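Local coordinates for pyruvate kinase 1 (Trypanosoma brucei brucei, PDB 4KCT), which catalyses the last step of glycolysis, transferring phosphate from phosphoenolpyruvate to ADP, and also has an intrinsic decarboxylase activity, probably on oxaloacetate, at residues H170-T173 with D174-I178. Sequence-based numbering, arbitrary orientation.
Sequences HRLT and DRRGI
T173 meets R176 across the bend that links residues 170-173 to 174-178, a worked example of an arginine folding back over the bend that carries it. Walking on from T173, D174 turns its side chain away from the strand, and its OD1 accepts a hydrogen bond from the backbone N of F95. Its backbone O, by contrast, accepts from the R176 side chain. R175 follows with positive phi and psi (52° and 57°), a left-handed conformation within the sharp bend of the chain; its side chain points away from 170-173, and NH1 forms a salt bridge with E117. R176 then returns toward the strand. With CG anti to the carbonyl carbon (chi1 -58°), CG lies 3.2 Å from T173 O and 3.9 Å from L172 CD2, the leucine and arginine side chains running past each other in opposite directions. Bends at chi2 and chi3 then bring the guanidinium back to D174 O, which it grips side-on with two nitrogens, NH1 at 3.2 Å nearly in line with the C=O bond and NE at 3.1 Å from above the carbonyl plane. The two hydrogen bonds to one oxygen restrain the rotation of the group, while T173 OG1 lies over one guanidinium face, 3.4 Å from NE without bonding it. G177 and I178 lead into strand 177-179, between strands 90-91 and 141-144; strand 170-173 pairs with 99-102, so the bend joins two sheets of the small beta domain beside the barrel.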
loop_
_atom_site.group_PDB
_atom_site.type_symbol
_atom_site.label_atom_id
_atom_site.label_comp_id
_atom_site.label_asym_id
_atom_site.label_seq_id
_atom_site.Cartn_x
_atom_site.Cartn_y
_atom_site.Cartn_z
ATOM N N HIS A 170 53.226 -1.207 -12.489
ATOM C CA HIS A 170 52.721 -1.948 -13.636
ATOM C C HIS A 170 53.721 -1.986 -14.760
ATOM O O HIS A 170 54.519 -1.064 -14.924
ATOM C CB HIS A 170 51.406 -1.357 -14.127
ATOM C CG HIS A 170 50.592 -2.308 -14.967
ATOM N ND1 HIS A 170 50.314 -3.569 -14.571
ATOM C CD2 HIS A 170 50.086 -2.186 -16.259
ATOM C CE1 HIS A 170 49.644 -4.206 -15.547
ATOM N NE2 HIS A 170 49.457 -3.345 -16.554
ATOM N N ARG A 171 53.652 -3.044 -15.565
ATOM C CA ARG A 171 54.480 -3.183 -16.767
ATOM C C ARG A 171 53.568 -3.098 -17.978
ATOM O O ARG A 171 52.630 -3.890 -18.106
ATOM C CB ARG A 171 55.187 -4.557 -16.778
ATOM C CG ARG A 171 56.171 -4.721 -17.934
ATOM C CD ARG A 171 56.910 -6.061 -17.879
ATOM N NE ARG A 171 56.032 -7.166 -18.249
ATOM C CZ ARG A 171 56.013 -7.745 -19.447
ATOM N NH1 ARG A 171 56.897 -7.403 -20.376
ATOM N NH2 ARG A 171 55.151 -8.713 -19.692
ATOM N N LEU A 172 53.780 -2.101 -18.824
ATOM C CA LEU A 172 52.988 -1.987 -20.040
ATOM C C LEU A 172 53.701 -2.689 -21.189
ATOM O O LEU A 172 54.893 -2.517 -21.367
ATOM C CB LEU A 172 52.751 -0.509 -20.395
ATOM C CG LEU A 172 51.756 0.241 -19.520
ATOM C CD1 LEU A 172 51.515 1.639 -20.092
ATOM C CD2 LEU A 172 50.450 -0.541 -19.422
ATOM N N THR A 173 52.948 -3.427 -21.995
ATOM C CA THR A 173 53.416 -3.855 -23.317
ATOM C C THR A 173 52.689 -3.054 -24.428
ATOM O O THR A 173 51.906 -2.138 -24.136
ATOM C CB THR A 173 53.191 -5.368 -23.521
ATOM O OG1 THR A 173 51.813 -5.671 -23.294
ATOM C CG2 THR A 173 54.051 -6.189 -22.524
ATOM N N ASP A 174 52.944 -3.405 -25.689
ATOM C CA ASP A 174 52.445 -2.615 -26.820
ATOM C C ASP A 174 50.900 -2.549 -26.847
ATOM O O ASP A 174 50.223 -3.562 -26.669
ATOM C CB ASP A 174 52.962 -3.192 -28.141
ATOM C CG ASP A 174 54.441 -2.846 -28.412
ATOM O OD1 ASP A 174 55.052 -2.082 -27.620
ATOM O OD2 ASP A 174 54.977 -3.326 -29.450
ATOM N N ARG A 175 50.363 -1.371 -27.156
ATOM C CA ARG A 175 48.924 -1.205 -27.474
ATOM C C ARG A 175 47.983 -1.807 -26.420
ATOM O O ARG A 175 47.064 -2.542 -26.772
ATOM C CB ARG A 175 48.593 -1.808 -28.849
ATOM C CG ARG A 175 49.345 -1.179 -30.004
ATOM C CD ARG A 175 48.426 -0.835 -31.166
ATOM N NE ARG A 175 49.174 -0.781 -32.422
ATOM C CZ ARG A 175 49.673 0.331 -32.970
ATOM N NH1 ARG A 175 49.416 1.527 -32.443
ATOM N NH2 ARG A 175 50.392 0.248 -34.080
ATOM N N ARG A 176 48.114 -1.359 -25.175
ATOM C CA ARG A 176 47.186 -1.743 -24.112
ATOM C C ARG A 176 45.937 -0.859 -24.145
ATOM O O ARG A 176 45.975 0.273 -24.653
ATOM C CB ARG A 176 47.865 -1.621 -22.749
ATOM C CG ARG A 176 49.128 -2.466 -22.599
ATOM C CD ARG A 176 48.789 -3.937 -22.653
ATOM N NE ARG A 176 48.749 -4.396 -24.028
ATOM C CZ ARG A 176 48.172 -5.520 -24.419
ATOM N NH1 ARG A 176 48.120 -5.816 -25.710
ATOM N NH2 ARG A 176 47.651 -6.350 -23.524
ATOM N N GLY A 177 44.806 -1.429 -23.723
ATOM C CA GLY A 177 43.535 -0.690 -23.644
ATOM C C GLY A 177 43.587 0.512 -22.707
ATOM O O GLY A 177 44.204 0.456 -21.631
ATOM N N ILE A 178 42.841 1.561 -23.071
ATOM C CA ILE A 178 42.698 2.782 -22.262
ATOM C C ILE A 178 41.212 2.978 -21.934
ATOM O O ILE A 178 40.343 2.775 -22.795
ATOM C CB ILE A 178 43.212 4.018 -23.072
ATOM C CG1 ILE A 178 44.742 3.961 -23.243
ATOM C CG2 ILE A 178 42.757 5.345 -22.443
ATOM C CD1 ILE A 178 45.514 4.166 -21.940
#